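Local coordinates for regulatory protein BLAR1 (Bacillus licheniformis, PDB 1NRF) that probably senses beta-lactam antibiotics outside the cell through its C-terminal sensor domain, a serine of which is acylated, and passes the signal across the membrane, at residues Phe116-Leu119 with Asp120-Ile123; Phe142-Pro145 with Ala146-Trp149. All coordinates share one frame; numbering follows the deposited sequence.

Contact 1: Phe116-Leu119 with Asp120-Ile123; sequences FQKL and DRQI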
# COMPACT_ATOMS: atom_id res chain seq x y z
N PHE A 116 2.56 4.62 -13.44
CA PHE A 116 2.58 5.62 -12.38
C PHE A 116 3.83 6.49 -12.48
O PHE A 116 3.80 7.67 -12.12
CB PHE A 116 2.48 4.95 -11.01
CG PHE A 116 1.20 4.18 -10.82
CD1 PHE A 116 1.08 2.87 -11.29
CD2 PHE A 116 0.07 4.80 -10.27
CE1 PHE A 116 -0.15 2.19 -11.22
CE2 PHE A 116 -1.15 4.13 -10.20
CZ PHE A 116 -1.26 2.83 -10.68
N GLN A 117 4.92 5.91 -12.98
CA GLN A 117 6.16 6.64 -13.15
C GLN A 117 5.97 7.79 -14.14
O GLN A 117 6.33 8.93 -13.87
CB GLN A 117 7.26 5.70 -13.66
CG GLN A 117 8.37 5.44 -12.66
CD GLN A 117 9.28 4.31 -13.09
OE1 GLN A 117 10.39 4.16 -12.59
NE2 GLN A 117 8.81 3.49 -14.03
N LYS A 118 5.40 7.48 -15.30
CA LYS A 118 5.18 8.50 -16.31
C LYS A 118 4.10 9.44 -15.81
O LYS A 118 3.89 10.52 -16.35
CB LYS A 118 4.79 7.86 -17.65
CG LYS A 118 5.86 6.89 -18.20
CD LYS A 118 5.84 6.77 -19.74
CE LYS A 118 4.58 6.12 -20.29
NZ LYS A 118 4.62 5.93 -21.78
N LEU A 119 3.42 9.02 -14.74
CA LEU A 119 2.36 9.81 -14.13
C LEU A 119 3.01 10.78 -13.16
O LEU A 119 2.61 11.94 -13.05
CB LEU A 119 1.40 8.88 -13.39
CG LEU A 119 -0.12 9.09 -13.46
CD1 LEU A 119 -0.56 9.29 -14.90
CD2 LEU A 119 -0.82 7.89 -12.84
N ASP A 120 4.04 10.31 -12.45
CA ASP A 120 4.78 11.11 -11.48
C ASP A 120 5.65 12.16 -12.17
O ASP A 120 5.89 13.24 -11.63
CB ASP A 120 5.66 10.21 -10.59
CG ASP A 120 4.87 9.54 -9.46
OD1 ASP A 120 3.63 9.63 -9.44
OD2 ASP A 120 5.51 8.92 -8.58
N ARG A 121 6.14 11.82 -13.36
CA ARG A 121 6.99 12.72 -14.13
C ARG A 121 6.21 13.90 -14.71
O ARG A 121 6.76 14.98 -14.91
CB ARG A 121 7.68 11.95 -15.27
CG ARG A 121 8.74 10.96 -14.80
CD ARG A 121 8.87 9.78 -15.75
NE ARG A 121 9.97 8.88 -15.39
CZ ARG A 121 10.14 7.67 -15.92
NH1 ARG A 121 9.28 7.21 -16.82
NH2 ARG A 121 11.19 6.94 -15.56
N GLN A 122 4.92 13.68 -14.97
CA GLN A 122 4.08 14.74 -15.52
C GLN A 122 3.82 15.79 -14.44
O GLN A 122 3.71 16.98 -14.73
CB GLN A 122 2.76 14.15 -16.04
CG GLN A 122 2.03 15.04 -17.05
CD GLN A 122 0.78 14.39 -17.65
OE1 GLN A 122 0.78 13.22 -18.04
NE2 GLN A 122 -0.30 15.17 -17.75
N ILE A 123 3.74 15.33 -13.19
CA ILE A 123 3.49 16.24 -12.08
C ILE A 123 4.74 17.01 -11.66
O ILE A 123 4.65 18.17 -11.27
CB ILE A 123 2.90 15.45 -10.88
CG1 ILE A 123 1.56 14.84 -11.30
CG2 ILE A 123 2.70 16.37 -9.68
CD1 ILE A 123 0.90 14.00 -10.23

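Contact 2: Phe142-Pro145 with Ala146-Trp149; sequences FSVP and ADYW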
# COMPACT_ATOMS: atom_id res chain seq x y z
N PHE A 142 12.72 12.33 -0.67
CA PHE A 142 12.56 12.16 -2.13
C PHE A 142 13.91 12.27 -2.90
O PHE A 142 14.74 13.12 -2.61
CB PHE A 142 11.56 13.24 -2.59
CG PHE A 142 11.35 13.31 -4.08
CD1 PHE A 142 10.09 13.10 -4.62
CD2 PHE A 142 12.39 13.66 -4.94
CE1 PHE A 142 9.86 13.24 -5.99
CE2 PHE A 142 12.18 13.81 -6.31
CZ PHE A 142 10.91 13.59 -6.84
N SER A 143 14.11 11.39 -3.89
CA SER A 143 15.34 11.41 -4.69
C SER A 143 15.04 11.99 -6.07
O SER A 143 15.28 13.17 -6.33
CB SER A 143 15.91 9.99 -4.84
OG SER A 143 15.01 9.15 -5.54
N VAL A 144 14.51 11.14 -6.95
CA VAL A 144 14.14 11.55 -8.30
C VAL A 144 12.73 11.01 -8.58
O VAL A 144 12.37 9.91 -8.14
CB VAL A 144 15.15 11.03 -9.35
CG1 VAL A 144 16.54 11.56 -9.03
CG2 VAL A 144 15.15 9.50 -9.38
N PRO A 145 11.92 11.78 -9.32
CA PRO A 145 10.55 11.38 -9.65
C PRO A 145 10.35 9.94 -10.09
O PRO A 145 9.32 9.34 -9.81
CB PRO A 145 10.14 12.39 -10.73
CG PRO A 145 11.45 12.97 -11.22
CD PRO A 145 12.28 13.04 -9.98
N ALA A 146 11.36 9.38 -10.75
CA ALA A 146 11.25 8.03 -11.26
C ALA A 146 11.28 6.91 -10.23
O ALA A 146 10.67 5.86 -10.44
CB ALA A 146 12.33 7.79 -12.31
N ASP A 147 11.96 7.10 -9.10
CA ASP A 147 12.04 6.01 -8.13
C ASP A 147 12.11 6.32 -6.63
O ASP A 147 12.49 5.45 -5.85
CB ASP A 147 13.23 5.11 -8.50
CG ASP A 147 14.23 5.78 -9.43
OD1 ASP A 147 13.88 6.02 -10.61
OD2 ASP A 147 15.36 6.09 -8.99
N TYR A 148 11.73 7.52 -6.22
CA TYR A 148 11.78 7.91 -4.81
C TYR A 148 11.06 6.94 -3.88
O TYR A 148 11.42 6.81 -2.71
CB TYR A 148 11.18 9.31 -4.60
CG TYR A 148 9.75 9.49 -5.08
CD1 TYR A 148 9.46 9.70 -6.43
CD2 TYR A 148 8.68 9.49 -4.18
CE1 TYR A 148 8.15 9.92 -6.86
CE2 TYR A 148 7.38 9.71 -4.59
CZ TYR A 148 7.12 9.92 -5.93
OH TYR A 148 5.82 10.14 -6.36
N TRP A 149 10.05 6.27 -4.42
CA TRP A 149 9.24 5.33 -3.67
C TRP A 149 9.75 3.89 -3.78
O TRP A 149 9.10 2.95 -3.31
CB TRP A 149 7.79 5.40 -4.17
CG TRP A 149 7.70 5.37 -5.64
CD1 TRP A 149 7.87 6.42 -6.50
CD2 TRP A 149 7.53 4.21 -6.47
NE1 TRP A 149 7.80 6.00 -7.80
CE2 TRP A 149 7.59 4.64 -7.81
CE3 TRP A 149 7.31 2.85 -6.20
CZ2 TRP A 149 7.46 3.76 -8.89
CZ3 TRP A 149 7.18 1.97 -7.27
CH2 TRP A 149 7.25 2.43 -8.60
O HOH W 1 7.14 7.57 -10.24

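Contact 1: Phe116-Leu119 with Asp120-Ile123
Two main-chain hydrogen bonds join Phe116-Leu119 to Asp120-Ile123 as consecutive parts of the alpha-helix 113-123: Asp120 N donates to Phe116 O at 2.7 Å, and Arg121 N to Gln117 O at 2.9 Å. These i to i+4 bonds set the spacing of the side chains along the helix, which has one packed flank and one looser one. On the packed flank, Phe116, Leu119 and Ile123 are apolar residues suited to a buried face, and they reach helix 66-76, Phe116 at Lys66 and Ser69, Leu119 at Ala73 and Ile123 at Leu72. The helix belongs to the penicillin-binding transpeptidase-type domain, and the side chain of Phe116 is about 7 Å from that of Ser63, the probable acylated serine. Ile123 sets its CG1 3.5 Å from Leu119 O. Asp120 is buried as well, yet both carboxylate oxygens have partners, OD1 in Ser69 OG and OD2 in Tyr148 OH.

The opposite character appears at Lys118, Arg121 and Gln122, long polar side chains fit for a surface. Arg121 runs extended from CG to NE (chi3 175°) back along the helix beside Gln117. Its CG and CD pass Gln117 O, each at 3.3 Å, and Gln117 CB lies over one guanidinium face. At the guanidinium edge comes Lys118 CG, 3.7 Å from Arg121 NH1. Carbon thus lies against the guanidinium, while the Lys118 chain leads NZ off, 6.9 Å from Arg121 NH1, to a long, weak ion pair with Asp89; the buried carboxylate, gripped by two hydroxyls, is probably stabilised as an anion.

Contact 2: Phe142-Pro145 with Ala146-Trp149
This is a local contact round a tight reversal of the chain, in the loop between the helices 125-134 and 158-170, where Phe142 and Tyr148 close the turn by stacking. Their rings form an offset stack, centroids 4.6 Å apart and planes 19° from parallel. Phe142 CE1 sits over one face of the tyrosine ring, displaced toward its rim and 3.6 Å from Tyr148 CD1. In return Tyr148 CB lies over the phenylalanine face, a CH-pi contact 4.2 Å from the centroid. The tyrosine takes the torsion that places CG between its own backbone N and carbonyl carbon (chi1 57°), which turns the ring back over the loop. In the conformer described, Trp149 CD1 covers the opposite face, so the tyrosine ring is sandwiched between two aromatic side chains, which limits its swing.

Residues 144-147 form a type I beta turn, Val144 O receiving Asp147 N at 3.0 Å, and Tyr148 N extends it with an i to i+4 bond to the same Val144 O at 3.1 Å. The second donor approaches nearly in line with the carbonyl, the first from well above its plane. Pro145, with its ring-restricted phi, suits the second position of the turn. In this penicillin-binding transpeptidase-type domain the loop runs beside the probable active site: the side chain of Trp149, in that conformer, is about 5 Å from that of Ser63. There too, a water donates to Pro145 O at 2.8 Å and accepts from Trp149 NE1 at 3.0 Å, bridging a gap too long for a direct bond. On the outer side, where Val144 is exposed, its CG2 packs alongside the Asp147 carboxylate, and Ser143 OG, near Tyr148 CA, bonds to Asp151 OD1.

From the N terminus the chain first runs through contact 1, wholly inside helix 113-123, where it closes successive helical turns. It then passes along helix 125-134 and enters the loop in which contact 2 closes a chain reversal before helix 158-170. The two are in series, neither nested nor crossed, with centres about 11 Å apart. They meet directly, through the bridge from Asp120 to Tyr148 and through Ala146 CB, which packs 3.6 Å from Arg121 NH2. Since Phe142 also touches helix 125-134, the pair ties the loop to helices 113-123 and 125-134.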